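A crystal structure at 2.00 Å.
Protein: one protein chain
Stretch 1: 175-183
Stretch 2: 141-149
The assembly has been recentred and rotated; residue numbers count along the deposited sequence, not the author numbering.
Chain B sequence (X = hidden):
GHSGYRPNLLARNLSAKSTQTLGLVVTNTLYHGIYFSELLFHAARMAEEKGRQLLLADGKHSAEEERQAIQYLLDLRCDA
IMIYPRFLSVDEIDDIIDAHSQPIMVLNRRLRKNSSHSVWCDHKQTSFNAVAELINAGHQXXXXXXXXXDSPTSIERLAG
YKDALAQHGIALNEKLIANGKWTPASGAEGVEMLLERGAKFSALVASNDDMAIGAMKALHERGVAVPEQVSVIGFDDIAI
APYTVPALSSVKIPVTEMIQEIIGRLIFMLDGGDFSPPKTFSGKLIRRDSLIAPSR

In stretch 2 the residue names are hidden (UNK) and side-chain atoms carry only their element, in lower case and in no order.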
# COMPACT_ATOMS: atom_id res chain seq x y z
N LYS B 175 -15.74 23.51 13.74
CA LYS B 175 -16.48 23.37 12.48
C LYS B 175 -15.55 23.23 11.30
O LYS B 175 -15.97 22.77 10.24
CB LYS B 175 -17.52 24.49 12.28
CG LYS B 175 -18.73 24.32 13.24
CD LYS B 175 -19.78 25.46 13.10
CE LYS B 175 -20.08 25.71 11.64
NZ LYS B 175 -21.43 26.30 11.28
N LEU B 176 -14.30 23.66 11.48
CA LEU B 176 -13.29 23.47 10.46
C LEU B 176 -12.58 22.11 10.54
O LEU B 176 -11.70 21.86 9.78
CB LEU B 176 -12.25 24.60 10.46
CG LEU B 176 -12.79 25.95 9.94
CD1 LEU B 176 -11.81 27.09 10.27
CD2 LEU B 176 -13.06 25.85 8.41
N ILE B 177 -12.91 21.28 11.52
CA ILE B 177 -12.28 19.96 11.65
C ILE B 177 -13.31 18.91 11.26
O ILE B 177 -14.43 18.87 11.83
CB ILE B 177 -11.80 19.67 13.11
CG1 ILE B 177 -10.67 20.66 13.53
CG2 ILE B 177 -11.29 18.22 13.21
CD1 ILE B 177 -10.50 20.82 15.05
N ALA B 178 -12.95 18.06 10.33
CA ALA B 178 -13.85 17.00 9.85
C ALA B 178 -13.16 15.67 10.21
O ALA B 178 -11.98 15.48 9.86
CB ALA B 178 -14.01 17.12 8.33
N ASN B 179 -13.85 14.77 10.91
CA ASN B 179 -13.26 13.49 11.29
C ASN B 179 -13.31 12.53 10.09
O ASN B 179 -14.35 12.42 9.43
CB ASN B 179 -13.99 12.87 12.48
CG ASN B 179 -13.91 13.73 13.74
OD1 ASN B 179 -14.87 13.80 14.50
ND2 ASN B 179 -12.76 14.37 13.98
N GLY B 180 -12.20 11.92 9.76
CA GLY B 180 -12.06 11.11 8.55
C GLY B 180 -11.55 9.73 8.96
O GLY B 180 -11.38 9.44 10.17
N LYS B 181 -11.30 8.87 7.98
CA LYS B 181 -11.01 7.45 8.26
C LYS B 181 -9.87 6.95 7.39
O LYS B 181 -9.71 5.74 7.30
CB LYS B 181 -12.20 6.53 7.98
CG LYS B 181 -13.58 7.09 8.17
CD LYS B 181 -14.59 6.04 8.62
CE LYS B 181 -14.91 6.23 10.15
NZ LYS B 181 -16.20 5.55 10.55
N TRP B 182 -9.10 7.89 6.80
CA TRP B 182 -7.89 7.62 6.04
C TRP B 182 -8.21 7.17 4.60
O TRP B 182 -7.31 7.07 3.79
CB TRP B 182 -6.95 6.55 6.66
CG TRP B 182 -6.48 6.70 8.09
CD1 TRP B 182 -6.82 5.89 9.15
CD2 TRP B 182 -5.54 7.64 8.61
NE1 TRP B 182 -6.16 6.27 10.28
CE2 TRP B 182 -5.35 7.34 9.98
CE3 TRP B 182 -4.84 8.72 8.07
CZ2 TRP B 182 -4.50 8.07 10.81
CZ3 TRP B 182 -3.99 9.43 8.87
CH2 TRP B 182 -3.83 9.12 10.23
N THR B 183 -9.46 6.91 4.30
CA THR B 183 -9.88 6.49 2.93
C THR B 183 -10.15 7.73 2.03
O THR B 183 -10.53 8.80 2.56
CB THR B 183 -11.19 5.69 3.00
OG1 THR B 183 -12.22 6.56 3.49
CG2 THR B 183 -11.04 4.43 3.95
N UNK B 141 -7.72 30.80 7.86
CA UNK B 141 -8.89 29.95 8.05
C UNK B 141 -8.51 28.63 7.36
O UNK B 141 -8.50 28.51 6.12
c UNK B 141 -10.13 30.61 7.44
c UNK B 141 -10.44 31.99 8.02
c UNK B 141 -11.53 32.69 7.21
o UNK B 141 -12.74 32.41 7.43
o UNK B 141 -11.18 33.52 6.34
N UNK B 142 -8.15 27.67 8.20
CA UNK B 142 -7.59 26.42 7.71
C UNK B 142 -8.47 25.26 8.20
O UNK B 142 -8.68 25.14 9.41
c UNK B 142 -5.55 24.92 7.75
c UNK B 142 -6.11 26.23 8.24
c UNK B 142 -5.22 27.45 7.88
c UNK B 142 -3.80 27.45 8.52
N UNK B 143 -8.98 24.46 7.26
CA UNK B 143 -9.68 23.21 7.57
C UNK B 143 -8.73 22.04 7.87
O UNK B 143 -7.59 22.04 7.44
c UNK B 143 -10.64 22.85 6.42
N UNK B 144 -9.18 21.06 8.62
CA UNK B 144 -8.38 19.93 8.96
C UNK B 144 -9.23 18.64 8.88
O UNK B 144 -10.31 18.55 9.48
c UNK B 144 -4.69 17.17 11.33
c UNK B 144 -6.71 19.07 10.67
c UNK B 144 -6.04 16.94 11.69
c UNK B 144 -7.04 17.88 11.36
c UNK B 144 -5.35 19.30 10.30
c UNK B 144 -4.35 18.33 10.61
c UNK B 144 -7.78 20.07 10.37
N UNK B 145 -8.75 17.69 8.08
CA UNK B 145 -9.29 16.34 8.04
C UNK B 145 -8.47 15.34 8.86
O UNK B 145 -7.32 15.02 8.53
c UNK B 145 -9.33 15.85 6.59
c UNK B 145 -10.21 15.71 4.24
c UNK B 145 -10.57 16.03 5.71
c UNK B 145 -11.11 17.39 5.82
N UNK B 146 -9.07 14.80 9.91
CA UNK B 146 -8.40 13.82 10.75
C UNK B 146 -8.40 12.42 10.21
O UNK B 146 -9.16 12.08 9.29
c UNK B 146 -9.47 15.18 12.58
c UNK B 146 -8.99 13.80 12.22
o UNK B 146 -10.15 12.94 12.26
N UNK B 147 -7.48 11.62 10.71
CA UNK B 147 -7.54 10.17 10.48
C UNK B 147 -8.37 9.53 11.56
O UNK B 147 -9.01 10.25 12.37
N UNK B 148 -8.30 8.19 11.66
CA UNK B 148 -9.08 7.49 12.67
C UNK B 148 -8.73 7.91 14.12
O UNK B 148 -7.58 8.25 14.43
o UNK B 148 -7.60 5.61 12.68
c UNK B 148 -8.95 5.99 12.52
N UNK B 149 -9.68 7.89 15.03
CA UNK B 149 -9.30 8.50 16.33
C UNK B 149 -8.53 7.54 17.30
O UNK B 149 -8.09 7.94 18.41
c UNK B 149 -10.45 9.26 16.96
c UNK B 149 -10.76 10.64 16.19
c UNK B 149 -8.60 12.24 17.35
se UNK B 149 -9.17 11.70 15.57

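Position 141 carries three side-chain carbons in an unbranched run, the third bearing two oxygens. That is a carboxylate on a two-methylene arm, hence Glu-141. Glu-141 CB is 4.8 Å from Leu-176 CD1, the closest its side chain comes to stretch 1, so its identity rests on atom count alone.

Position 142 has four carbons, forked at the first, with one arm two carbons long: Ile-142. Its CA-to-CB bond points away from stretch 1, and the contact is made by backbone instead, Ile-142 O lying 3.8 Å from Leu-176 CB.

Position 143 has a single side-chain carbon, so it is Ala-143. This CB is 4.3 Å from Leu-176 CD2, while Ala-143 CA approaches Leu-176 O at 3.3 Å in a CA-H...O contact.

Position 144 shows one carbon followed by a ring of six carbons with no oxygen attached, which excludes tyrosine and gives Phe-144. The ring leads away from stretch 1, leaving CB as the near atom, 4.3 Å from Ile-177 CG1. Both backbone polar atoms bond to stretch 1: Phe-144 N donates to Leu-176 O (2.9 Å, 158°), and Ala-178 N donates to Phe-144 O (2.8 Å, 168°).

Position 145 has four carbons forked at the second, the pattern of leucine. Leu-145 CD1 packs 3.8 Å from Ala-178 CB, the two side chains sharing one face of the sheet.

At position 146 the first carbon carries one oxygen and one carbon. Valine has the same fork, but one arm here is an oxygen, so this is Thr-146. Thr-146 OG1 accepts two weak hydrogen bonds, at 3.4 Å from Asn-179 ND2 and 3.4 Å from Gly-180 N. Thr-146 OG1 donates to the backbone O of position 147, 2.9 Å away, and the methyl CG2 meets Ile-177 CG2 at 3.6 Å. The backbone adds Thr-146 N to Ala-178 O, 3.0 Å and 159°.

Position 147 has no side-chain atoms: Gly-147. An ideal CB here would sit 2.2 Å from Trp-182 CZ2, a clash. Without one, Gly-147 CA lies 3.5 Å from the centroid of the Trp-182 six-membered ring, only 8° off its normal, a CH-pi contact over the face.

Position 148 has one carbon then one oxygen, which is serine. Ser-148 OG accepts a hydrogen bond from Trp-182 NE1 (2.9 Å, 141°).

Position 149 holds two carbons, a selenium and a terminal carbon, unbranched: Met-149, present as selenomethionine. The nearest its side chain comes to stretch 1 is Met-149 SE to Asn-179 ND2, 4.7 Å.

The contact therefore has two parts. Parallel bridges pair Ile-177 with Phe-144 and Ala-178 with Leu-145, and three backbone hydrogen bonds fix this register. Beyond them, contacts involving side chains take over: the threonine hydroxyl receives its two weak bonds from Asn-179 ND2 and Gly-180 N, and Trp-182 covers the glycine while its indole nitrogen reaches the serine. Together the stretches bury 619 Å², summed over both sides.

Stretch 2, residues 141-149: EIAFLTGSM
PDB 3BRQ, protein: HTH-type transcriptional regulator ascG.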